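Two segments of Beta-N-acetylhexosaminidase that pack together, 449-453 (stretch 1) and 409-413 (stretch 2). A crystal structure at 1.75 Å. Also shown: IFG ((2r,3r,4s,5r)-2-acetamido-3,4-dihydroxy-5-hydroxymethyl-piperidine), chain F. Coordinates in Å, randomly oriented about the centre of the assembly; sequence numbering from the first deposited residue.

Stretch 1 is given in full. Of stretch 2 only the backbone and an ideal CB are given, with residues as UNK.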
ATOM      1  N   THR A 449     -13.257   1.831  -3.101  1.00  6.28           N
ATOM      2  CA  THR A 449     -14.348   1.580  -2.169  1.00  6.76           C
ATOM      3  C   THR A 449     -15.796   1.869  -2.554  1.00  5.67           C
ATOM      4  O   THR A 449     -16.625   2.122  -1.683  1.00  7.01           O
ATOM      5  CB  THR A 449     -14.043   2.263  -0.815  1.00  7.38           C
ATOM      6  OG1 THR A 449     -13.807   3.663  -1.014  1.00  7.28           O
ATOM      7  CG2 THR A 449     -12.802   1.642  -0.185  1.00  8.29           C
ATOM      8  N   GLU A 450     -16.119   1.816  -3.843  1.00  6.49           N
ATOM      9  CA  GLU A 450     -17.503   2.039  -4.246  1.00  6.73           C
ATOM     10  C   GLU A 450     -18.442   1.094  -3.494  1.00  7.02           C
ATOM     11  O   GLU A 450     -19.563   1.468  -3.153  1.00  6.94           O
ATOM     12  CB  GLU A 450     -17.695   1.790  -5.747  1.00  7.18           C
ATOM     13  CG  GLU A 450     -17.340   2.957  -6.645  1.00  8.33           C
ATOM     14  CD  GLU A 450     -15.903   2.935  -7.120  1.00  8.25           C
ATOM     15  OE1 GLU A 450     -15.070   2.226  -6.517  1.00  7.67           O
ATOM     16  OE2 GLU A 450     -15.609   3.644  -8.104  1.00  9.62           O
ATOM     17  N   THR A 451     -17.972  -0.128  -3.239  1.00  6.94           N
ATOM     18  CA  THR A 451     -18.790  -1.152  -2.585  1.00  7.88           C
ATOM     19  C   THR A 451     -18.422  -1.518  -1.147  1.00  7.74           C
ATOM     20  O   THR A 451     -19.063  -2.386  -0.552  1.00  8.60           O
ATOM     21  CB  THR A 451     -18.757  -2.474  -3.392  1.00  7.98           C
ATOM     22  OG1 THR A 451     -17.482  -3.112  -3.215  1.00  8.73           O
ATOM     23  CG2 THR A 451     -18.971  -2.202  -4.874  1.00  9.23           C
ATOM     24  N   LEU A 452     -17.410  -0.861  -0.592  1.00  6.53           N
ATOM     25  CA  LEU A 452     -16.937  -1.179   0.754  1.00  6.51           C
ATOM     26  C   LEU A 452     -17.126  -0.017   1.722  1.00  8.38           C
ATOM     27  O   LEU A 452     -16.606   1.073   1.499  1.00  7.24           O
ATOM     28  CB  LEU A 452     -15.458  -1.567   0.672  1.00  6.10           C
ATOM     29  CG  LEU A 452     -15.172  -2.545  -0.479  1.00  5.93           C
ATOM     30  CD1 LEU A 452     -13.675  -2.722  -0.659  1.00  5.97           C
ATOM     31  CD2 LEU A 452     -15.843  -3.882  -0.201  1.00  6.07           C
ATOM     32  N   SER A 453     -17.855  -0.264   2.807  1.00  9.47           N
ATOM     33  CA  SER A 453     -18.131   0.782   3.781  1.00 10.33           C
ATOM     34  C   SER A 453     -17.614   0.545   5.199  1.00 11.78           C
ATOM     35  O   SER A 453     -17.767   1.409   6.062  1.00 13.84           O
ATOM     36  CB  SER A 453     -19.637   1.056   3.821  1.00 12.50           C
ATOM     37  OG  SER A 453     -20.360  -0.123   4.118  1.00 16.08           O
ATOM     38  N   UNK A 409     -19.847 -11.412  -3.045  1.00 12.52           N
ATOM     39  CA  UNK A 409     -20.859 -10.487  -2.516  1.00 13.98           C
ATOM     40  C   UNK A 409     -20.525  -8.995  -2.485  1.00 14.31           C
ATOM     41  O   UNK A 409     -21.406  -8.164  -2.254  1.00 17.11           O
ATOM     42  CB  UNK A 409     -21.191 -10.916  -1.085  1.00 13.98           C
ATOM     43  N   UNK A 410     -19.261  -8.663  -2.709  1.00 10.55           N
ATOM     44  CA  UNK A 410     -18.813  -7.273  -2.719  1.00 10.04           C
ATOM     45  C   UNK A 410     -17.934  -7.079  -3.950  1.00  8.43           C
ATOM     46  O   UNK A 410     -17.672  -8.028  -4.682  1.00  9.79           O
ATOM     47  CB  UNK A 410     -18.060  -6.915  -1.436  1.00 10.04           C
ATOM     48  N   UNK A 411     -17.487  -5.848  -4.178  1.00  8.00           N
ATOM     49  CA  UNK A 411     -16.613  -5.584  -5.309  1.00  7.73           C
ATOM     50  C   UNK A 411     -17.266  -5.355  -6.662  1.00  7.66           C
ATOM     51  O   UNK A 411     -18.493  -5.389  -6.797  1.00  7.58           O
ATOM     52  CB  UNK A 411     -15.640  -6.757  -5.446  1.00  7.73           C
ATOM     53  N   UNK A 412     -16.423  -5.137  -7.668  1.00  8.19           N
ATOM     54  CA  UNK A 412     -16.880  -4.879  -9.031  1.00  6.26           C
ATOM     55  C   UNK A 412     -16.434  -5.969 -10.004  1.00  6.76           C
ATOM     56  O   UNK A 412     -15.609  -6.817  -9.662  1.00  7.26           O
ATOM     57  CB  UNK A 412     -16.365  -3.519  -9.506  1.00  6.26           C
ATOM     58  N   UNK A 413     -16.966  -5.928 -11.224  1.00  6.82           N
ATOM     59  CA  UNK A 413     -16.645  -6.951 -12.215  1.00  7.33           C
ATOM     60  C   UNK A 413     -16.321  -6.439 -13.617  1.00  8.16           C
ATOM     61  O   UNK A 413     -16.188  -7.232 -14.549  1.00  9.26           O
ATOM     62  CB  UNK A 413     -17.820  -7.926 -12.313  1.00  7.33           C
TER
HETATM   63  N1  IFG F 601     -11.467   3.015 -12.238  1.00  7.82           N
HETATM   64  C2  IFG F 601     -11.329   4.291 -11.490  1.00  7.93           C
HETATM   65  C3  IFG F 601     -11.460   4.176  -9.917  1.00  7.19           C
HETATM   66  C4  IFG F 601     -12.535   3.171  -9.453  1.00  7.77           C
HETATM   67  C5  IFG F 601     -12.284   1.835 -10.155  1.00  7.32           C
HETATM   68  C6  IFG F 601     -13.232   0.704  -9.771  1.00  7.71           C
HETATM   69  C7  IFG F 601      -8.882   4.195 -11.735  1.00  7.39           C
HETATM   70  C8  IFG F 601      -7.509   4.750 -12.019  1.00  6.95           C
HETATM   71  C9  IFG F 601     -12.321   1.952 -11.685  1.00  6.67           C
HETATM   72  N2  IFG F 601     -10.034   4.924 -11.827  1.00  6.65           N
HETATM   73  O7  IFG F 601      -8.936   3.015 -11.418  1.00  6.85           O
HETATM   74  O3  IFG F 601     -11.746   5.459  -9.375  1.00  6.78           O
HETATM   75  O4  IFG F 601     -13.818   3.665  -9.834  1.00  9.48           O
HETATM   76  O6  IFG F 601     -12.657  -0.570 -10.042  1.00  6.35           O

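Position 409 has an ideal CB with nothing of stretch 1 within 5.5 Å, so the contact places no demand on it. Its phi of -70° and psi of -12° admit most residues, a proline among them. The deposited residue is Pro409, with a C-gamma endo ring that does not touch stretch 1.

At position 410 CA-to-CB points toward stretch 1, and the ideal CB lies 4.0 Å from Leu452 CD2 and 4.2 Å from Thr451 OG1. The methyl group favours an apolar side chain, while the hydroxyl and the carbonyl O of Thr451 would also tolerate a polar one; the extended backbone (-134/176) suits beta-branched valine or isoleucine as well as leucine or methionine. The deposited residue is Leu410, in the m, t rotamer. Its CD1 packs 3.9 Å from Leu452 CD2, an apolar contact, and its CD2 approaches Thr451 O at 3.7 Å. Leu452 itself starts sideways from its CA, but the end of its side chain comes nearer and so meets the leucine.

Position 411 is decided chiefly by its backbone. Phi is 84° and psi -179°, where a CB would be jammed against the carbonyl O of position 410; that alone calls for glycine. Stretch 1 is not what excludes a side chain, since the ideal CB points away and stays 4.7 Å from Thr451 OG1. The amide N of 411 donates a hydrogen bond to Thr451 OG1 at 2.9 Å, with an N-H...O angle of 143°. The deposited residue is Gly411, whose CA is 5.6 Å from that of Thr451, the nearest CA pair between the stretches.

At position 412 CA-to-CB again points toward stretch 1, but the ideal CB is 5.5 Å from Thr451 CG2, leaving room for a side chain of some length. The methyl invites an apolar group; the nearby carboxylate of Glu450 could also suit a longer polar or basic one, and the ligand lies within reach. The deposited residue is Leu412, rotamer m, t. Its CD2 meets Thr451 CG2 at 3.7 Å, while CD1 lies 4.4 Å from Glu450 OE1 and 3.5 Å from C6 of IFG. Glu450 OE2 accepts a very short hydrogen bond from IFG O4 (2.5 Å), so both stretches touch the ligand.

Position 413 finds no atom of stretch 1 within 5.5 Å of its ideal CB, and many side chains would serve. The deposited residue is Ser413, chi1 p, which touches a crystal neighbour instead.

Stretch 2 (409-413) PLGLS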
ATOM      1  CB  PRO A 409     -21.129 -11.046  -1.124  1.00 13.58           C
ATOM      2  CG  PRO A 409     -19.795 -11.560  -0.718  1.00 15.21           C
ATOM      3  CD  PRO A 409     -19.319 -12.270  -1.969  1.00 13.42           C
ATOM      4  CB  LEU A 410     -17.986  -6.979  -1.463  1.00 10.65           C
ATOM      5  CG  LEU A 410     -18.682  -7.110  -0.106  1.00 11.51           C
ATOM      6  CD1 LEU A 410     -17.643  -7.112   1.002  1.00 12.23           C
ATOM      7  CD2 LEU A 410     -19.660  -5.962   0.080  1.00 12.20           C
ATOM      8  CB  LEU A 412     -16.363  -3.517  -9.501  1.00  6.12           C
ATOM      9  CG  LEU A 412     -16.801  -2.325  -8.645  1.00  6.12           C
ATOM     10  CD1 LEU A 412     -16.264  -1.042  -9.249  1.00  7.87           C
ATOM     11  CD2 LEU A 412     -18.325  -2.269  -8.562  1.00  6.54           C
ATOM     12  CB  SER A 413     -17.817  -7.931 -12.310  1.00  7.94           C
ATOM     13  OG  SER A 413     -18.999  -7.253 -12.713  1.00  9.21           O
TER
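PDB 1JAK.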